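Local coordinates for protein N-alpha-acetyltransferase 30 (Saccharomyces cerevisiae, PDB 6YGA) that catalyses, as the catalytic subunit of the NatC complex, transfer of an acetyl group from acetyl-CoA to the N-terminal methionine of target proteins, at residues A[62-70]-A[99-110]. Numbering follows the deposited sequence.
With EDO (1,2-ethanediol), chain J.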
ATOM      1  N   ILE A  62      23.792  -2.937 -26.539  1.00 70.70           N
ATOM      2  CA  ILE A  62      22.443  -3.436 -26.798  1.00 69.26           C
ATOM      3  C   ILE A  62      21.752  -3.907 -25.526  1.00 66.91           C
ATOM      4  O   ILE A  62      20.559  -4.250 -25.568  1.00 68.93           O
ATOM      5  CB  ILE A  62      22.453  -4.569 -27.849  1.00 69.12           C
ATOM      6  CG1 ILE A  62      23.521  -5.621 -27.523  1.00 66.45           C
ATOM      7  CG2 ILE A  62      22.697  -3.997 -29.231  1.00 71.44           C
ATOM      8  CD1 ILE A  62      23.039  -6.771 -26.657  1.00 61.89           C
ATOM      9  N   GLY A  63      22.462  -3.940 -24.407  1.00 64.16           N
ATOM     10  CA  GLY A  63      21.871  -4.261 -23.124  1.00 59.71           C
ATOM     11  C   GLY A  63      22.787  -3.785 -22.023  1.00 56.74           C
ATOM     12  O   GLY A  63      24.000  -3.654 -22.214  1.00 56.68           O
ATOM     13  N   CYS A  64      22.198  -3.517 -20.861  1.00 54.27           N
ATOM     14  CA  CYS A  64      22.995  -3.032 -19.745  1.00 54.07           C
ATOM     15  C   CYS A  64      22.281  -3.316 -18.434  1.00 50.60           C
ATOM     16  O   CYS A  64      21.063  -3.512 -18.391  1.00 51.38           O
ATOM     17  CB  CYS A  64      23.282  -1.535 -19.871  1.00 57.81           C
ATOM     18  SG  CYS A  64      21.821  -0.499 -19.678  1.00 61.21           S
ATOM     19  N   ILE A  65      23.064  -3.315 -17.361  1.00 46.78           N
ATOM     20  CA  ILE A  65      22.546  -3.446 -16.006  1.00 45.33           C
ATOM     21  C   ILE A  65      23.293  -2.450 -15.129  1.00 43.38           C
ATOM     22  O   ILE A  65      24.506  -2.265 -15.276  1.00 41.19           O
ATOM     23  CB  ILE A  65      22.676  -4.898 -15.490  1.00 43.23           C
ATOM     24  CG1 ILE A  65      22.011  -5.059 -14.124  1.00 44.89           C
ATOM     25  CG2 ILE A  65      24.136  -5.351 -15.453  1.00 41.38           C
ATOM     26  CD1 ILE A  65      21.944  -6.502 -13.665  1.00 47.05           C
ATOM     27  N   VAL A  66      22.561  -1.776 -14.247  1.00 42.39           N
ATOM     28  CA  VAL A  66      23.108  -0.722 -13.400  1.00 44.44           C
ATOM     29  C   VAL A  66      22.834  -1.099 -11.951  1.00 42.28           C
ATOM     30  O   VAL A  66      21.679  -1.345 -11.579  1.00 42.30           O
ATOM     31  CB  VAL A  66      22.500   0.647 -13.738  1.00 47.28           C
ATOM     32  CG1 VAL A  66      23.170   1.729 -12.924  1.00 49.44           C
ATOM     33  CG2 VAL A  66      22.634   0.939 -15.223  1.00 49.48           C
ATOM     34  N   CYS A  67      23.886  -1.143 -11.137  1.00 42.15           N
ATOM     35  CA  CYS A  67      23.784  -1.634  -9.771  1.00 43.00           C
ATOM     36  C   CYS A  67      24.510  -0.705  -8.808  1.00 45.52           C
ATOM     37  O   CYS A  67      25.380   0.078  -9.196  1.00 48.42           O
ATOM     38  CB  CYS A  67      24.357  -3.053  -9.647  1.00 41.96           C
ATOM     39  SG  CYS A  67      23.606  -4.231 -10.788  1.00 45.54           S
ATOM     40  N   LYS A  68      24.130  -0.807  -7.535  1.00 43.41           N
ATOM     41  CA  LYS A  68      24.805  -0.128  -6.440  1.00 43.07           C
ATOM     42  C   LYS A  68      24.900  -1.092  -5.266  1.00 44.22           C
ATOM     43  O   LYS A  68      24.260  -2.147  -5.246  1.00 41.23           O
ATOM     44  CB  LYS A  68      24.066   1.148  -6.014  1.00 41.67           C
ATOM     45  CG  LYS A  68      22.911   0.884  -5.063  1.00 43.32           C
ATOM     46  CD  LYS A  68      22.164   2.152  -4.692  1.00 49.37           C
ATOM     47  CE  LYS A  68      21.251   1.920  -3.494  1.00 52.29           C
ATOM     48  NZ  LYS A  68      22.028   1.642  -2.251  1.00 53.47           N
HETATM   49  N   MSE A  69      25.713  -0.726  -4.281  1.00 46.80           N
HETATM   50  CA  MSE A  69      25.749  -1.462  -3.023  1.00 48.87           C
HETATM   51  C   MSE A  69      26.027  -0.524  -1.856  1.00 50.46           C
HETATM   52  O   MSE A  69      26.804   0.423  -1.967  1.00 51.67           O
HETATM   53  CB  MSE A  69      26.790  -2.583  -3.067  1.00 51.39           C
HETATM   54  CG  MSE A  69      28.225  -2.121  -3.202  1.00 57.58           C
HETATM   55 SE   MSE A  69      29.420  -3.611  -3.580  0.70 64.30          SE
HETATM   56  CE  MSE A  69      29.690  -4.286  -1.773  1.00 65.50           C
ATOM     57  N   ASP A  70      25.371  -0.791  -0.733  1.00 50.02           N
ATOM     58  CA  ASP A  70      25.504   0.021   0.465  1.00 51.54           C
ATOM     59  C   ASP A  70      25.314  -0.888   1.666  1.00 53.29           C
ATOM     60  O   ASP A  70      24.657  -1.929   1.551  1.00 55.76           O
ATOM     61  CB  ASP A  70      24.472   1.160   0.495  1.00 54.36           C
ATOM     62  CG  ASP A  70      24.963   2.415  -0.204  1.00 58.84           C
ATOM     63  OD1 ASP A  70      26.167   2.725  -0.091  1.00 61.29           O
ATOM     64  OD2 ASP A  70      24.145   3.095  -0.860  1.00 60.18           O
ATOM     65  N   LEU A  99      23.497 -10.696 -18.056  1.00 52.01           N
ATOM     66  CA  LEU A  99      23.868  -9.441 -17.412  1.00 49.44           C
ATOM     67  C   LEU A  99      23.604  -9.492 -15.912  1.00 47.79           C
ATOM     68  O   LEU A  99      24.401  -8.982 -15.118  1.00 45.87           O
ATOM     69  CB  LEU A  99      23.114  -8.277 -18.054  1.00 47.16           C
ATOM     70  CG  LEU A  99      23.649  -7.758 -19.391  1.00 48.98           C
ATOM     71  CD1 LEU A  99      22.615  -6.882 -20.078  1.00 48.16           C
ATOM     72  CD2 LEU A  99      24.937  -6.985 -19.176  1.00 50.09           C
ATOM     73  N   VAL A 100      22.485 -10.096 -15.505  1.00 46.84           N
ATOM     74  CA  VAL A 100      22.209 -10.245 -14.080  1.00 44.44           C
ATOM     75  C   VAL A 100      23.249 -11.148 -13.434  1.00 46.87           C
ATOM     76  O   VAL A 100      23.750 -10.860 -12.341  1.00 46.23           O
ATOM     77  CB  VAL A 100      20.779 -10.775 -13.863  1.00 43.28           C
ATOM     78  CG1 VAL A 100      20.523 -11.024 -12.388  1.00 42.05           C
ATOM     79  CG2 VAL A 100      19.757  -9.794 -14.410  1.00 42.04           C
ATOM     80  N   GLU A 101      23.612 -12.240 -14.112  1.00 48.51           N
ATOM     81  CA  GLU A 101      24.569 -13.183 -13.542  1.00 50.66           C
ATOM     82  C   GLU A 101      25.942 -12.549 -13.360  1.00 50.36           C
ATOM     83  O   GLU A 101      26.603 -12.772 -12.340  1.00 49.68           O
ATOM     84  CB  GLU A 101      24.668 -14.430 -14.422  1.00 54.78           C
ATOM     85  CG  GLU A 101      23.469 -15.361 -14.323  1.00 58.40           C
ATOM     86  CD  GLU A 101      23.591 -16.578 -15.224  1.00 62.34           C
ATOM     87  OE1 GLU A 101      24.348 -16.513 -16.215  1.00 62.78           O
ATOM     88  OE2 GLU A 101      22.934 -17.602 -14.940  1.00 63.79           O
ATOM     89  N   ILE A 102      26.391 -11.757 -14.338  1.00 50.08           N
ATOM     90  CA  ILE A 102      27.717 -11.159 -14.218  1.00 50.60           C
ATOM     91  C   ILE A 102      27.714 -10.042 -13.180  1.00 46.81           C
ATOM     92  O   ILE A 102      28.728  -9.807 -12.513  1.00 48.81           O
ATOM     93  CB  ILE A 102      28.215 -10.674 -15.594  1.00 55.41           C
ATOM     94  CG1 ILE A 102      29.680 -10.241 -15.514  1.00 57.66           C
ATOM     95  CG2 ILE A 102      27.360  -9.534 -16.118  1.00 56.71           C
ATOM     96  CD1 ILE A 102      30.283  -9.903 -16.851  1.00 60.59           C
ATOM     97  N   ALA A 103      26.580  -9.358 -13.002  1.00 42.93           N
ATOM     98  CA  ALA A 103      26.500  -8.308 -11.990  1.00 40.14           C
ATOM     99  C   ALA A 103      26.454  -8.899 -10.585  1.00 41.35           C
ATOM    100  O   ALA A 103      27.139  -8.412  -9.678  1.00 41.91           O
ATOM    101  CB  ALA A 103      25.279  -7.425 -12.242  1.00 35.36           C
ATOM    102  N   ILE A 104      25.650  -9.946 -10.384  1.00 40.89           N
ATOM    103  CA  ILE A 104      25.591 -10.586  -9.074  1.00 41.97           C
ATOM    104  C   ILE A 104      26.931 -11.226  -8.736  1.00 44.86           C
ATOM    105  O   ILE A 104      27.382 -11.189  -7.584  1.00 44.53           O
ATOM    106  CB  ILE A 104      24.441 -11.610  -9.027  1.00 42.04           C
ATOM    107  CG1 ILE A 104      23.094 -10.904  -9.197  1.00 40.64           C
ATOM    108  CG2 ILE A 104      24.465 -12.391  -7.717  1.00 41.50           C
ATOM    109  CD1 ILE A 104      21.904 -11.840  -9.110  1.00 42.56           C
ATOM    110  N   ASP A 105      27.594 -11.812  -9.736  1.00 46.76           N
ATOM    111  CA  ASP A 105      28.917 -12.386  -9.513  1.00 46.42           C
ATOM    112  C   ASP A 105      29.905 -11.319  -9.056  1.00 46.76           C
ATOM    113  O   ASP A 105      30.735 -11.570  -8.174  1.00 47.80           O
ATOM    114  CB  ASP A 105      29.402 -13.079 -10.787  1.00 48.20           C
ATOM    115  CG  ASP A 105      30.735 -13.781 -10.606  1.00 54.95           C
ATOM    116  OD1 ASP A 105      31.775 -13.092 -10.582  1.00 57.28           O
ATOM    117  OD2 ASP A 105      30.742 -15.025 -10.482  1.00 59.40           O
ATOM    118  N   LYS A 106      29.820 -10.118  -9.633  1.00 44.42           N
ATOM    119  CA  LYS A 106      30.693  -9.024  -9.219  1.00 45.27           C
ATOM    120  C   LYS A 106      30.388  -8.591  -7.791  1.00 47.26           C
ATOM    121  O   LYS A 106      31.301  -8.380  -6.984  1.00 49.10           O
ATOM    122  CB  LYS A 106      30.545  -7.849 -10.186  1.00 45.66           C
ATOM    123  CG  LYS A 106      31.300  -6.589  -9.781  1.00 46.89           C
ATOM    124  CD  LYS A 106      32.799  -6.839  -9.694  1.00 50.47           C
ATOM    125  CE  LYS A 106      33.558  -5.558  -9.370  1.00 53.09           C
ATOM    126  NZ  LYS A 106      35.018  -5.806  -9.226  1.00 55.85           N
HETATM  127  N   MSE A 107      29.107  -8.453  -7.461  1.00 48.24           N
HETATM  128  CA  MSE A 107      28.701  -8.001  -6.136  1.00 49.62           C
HETATM  129  C   MSE A 107      29.006  -9.057  -5.071  1.00 51.45           C
HETATM  130  O   MSE A 107      29.358  -8.714  -3.944  1.00 53.37           O
HETATM  131  CB  MSE A 107      27.212  -7.625  -6.134  1.00 47.59           C
HETATM  132  CG  MSE A 107      26.905  -6.390  -6.986  1.00 47.06           C
HETATM  133 SE   MSE A 107      25.090  -5.690  -6.800  0.78 49.33          SE
HETATM  134  CE  MSE A 107      24.155  -6.869  -8.039  1.00 46.39           C
ATOM    135  N   GLN A 108      28.898 -10.339  -5.431  1.00 49.55           N
ATOM    136  CA  GLN A 108      29.303 -11.390  -4.502  1.00 49.36           C
ATOM    137  C   GLN A 108      30.803 -11.341  -4.240  1.00 50.12           C
ATOM    138  O   GLN A 108      31.245 -11.482  -3.093  1.00 49.76           O
ATOM    139  CB  GLN A 108      28.901 -12.764  -5.037  1.00 47.65           C
ATOM    140  CG  GLN A 108      29.335 -13.909  -4.139  1.00 49.74           C
ATOM    141  CD  GLN A 108      28.723 -15.230  -4.545  1.00 53.08           C
ATOM    142  OE1 GLN A 108      28.787 -15.627  -5.708  1.00 56.03           O
ATOM    143  NE2 GLN A 108      28.112 -15.916  -3.586  1.00 51.89           N
ATOM    144  N   ARG A 109      31.602 -11.141  -5.291  1.00 49.75           N
ATOM    145  CA  ARG A 109      33.040 -10.994  -5.109  1.00 52.34           C
ATOM    146  C   ARG A 109      33.380  -9.721  -4.349  1.00 52.04           C
ATOM    147  O   ARG A 109      34.459  -9.636  -3.755  1.00 56.60           O
ATOM    148  CB  ARG A 109      33.757 -11.020  -6.464  1.00 57.77           C
ATOM    149  CG  ARG A 109      33.865 -12.416  -7.071  1.00 65.19           C
ATOM    150  CD  ARG A 109      34.653 -12.440  -8.382  1.00 71.19           C
ATOM    151  NE  ARG A 109      33.855 -11.997  -9.523  1.00 73.23           N
ATOM    152  CZ  ARG A 109      34.063 -10.867 -10.193  1.00 74.02           C
ATOM    153  NH1 ARG A 109      35.056 -10.059  -9.847  1.00 75.75           N
ATOM    154  NH2 ARG A 109      33.282 -10.550 -11.216  1.00 73.45           N
ATOM    155  N   GLU A 110      32.482  -8.738  -4.342  1.00 48.04           N
ATOM    156  CA  GLU A 110      32.624  -7.566  -3.494  1.00 50.13           C
ATOM    157  C   GLU A 110      32.027  -7.772  -2.108  1.00 48.61           C
ATOM    158  O   GLU A 110      31.861  -6.796  -1.369  1.00 46.31           O
ATOM    159  CB  GLU A 110      31.997  -6.342  -4.169  1.00 53.40           C
ATOM    160  CG  GLU A 110      32.731  -5.902  -5.432  1.00 59.04           C
ATOM    161  CD  GLU A 110      34.203  -5.599  -5.184  1.00 66.16           C
ATOM    162  OE1 GLU A 110      34.522  -5.026  -4.122  1.00 68.67           O
ATOM    163  OE2 GLU A 110      35.041  -5.937  -6.049  1.00 69.14           O
TER
HETATM  164  C1  EDO J 207      30.045  -0.944  -0.086  1.00 65.74           C
HETATM  165  O1  EDO J 207      29.334   0.291   0.058  1.00 68.09           O
HETATM  166  C2  EDO J 207      31.409  -0.851   0.589  1.00 65.96           C
HETATM  167  O2  EDO J 207      31.252  -0.631   1.996  1.00 67.76           O
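I65, C67 and M69, alternate residues on one face of strand 63-70, meet L99, A103 and M107, four apart along helix 99-109, and E110 just past its end, in a worked example of a helix laid along a strand. I65 uses both branches of its side chain. With CG1 anti to the backbone N (chi1 -175°), the extended chain carries CD1 to within 3.7 Å of A103 CB and over the backbone of V100, while its CG2 branch lies beside L99 CB. L99 CD1 in turn packs 3.5 Å from C64 N, over the peptide joining G63 to C64. G63 has no side chain to obstruct this methyl.

C67 SG fits between two helix groups, 3.9 Å from A103 CB and 3.8 Å from M107 CE. The bend at the end of selenomethionine M107 (chi3 -83°) turns CE toward that sulfur, and its SE lies 4.0 Å from K68 O. M69, also selenomethionine, crosses the E110 side chain at about a right angle, with SE 3.8 Å from E110 CB and CE 3.3 Å from E110 O. A K106–E110 salt bridge within the helix segment spans its end.

Outside this layer, L84 of strand 76-86 packs on I65 and V100. F578 of the neighbouring N-alpha-acetyltransferase 35 subunit packs on E101, I104, D105 and Q108. Strand and helix run in the same general direction (signed crossing angle of the segment axes -29°), one face of the mixed sheet carrying helix 95-109 and the other, where V66 points, helix 33-40, as in the alpha/beta sandwich of the GNAT fold.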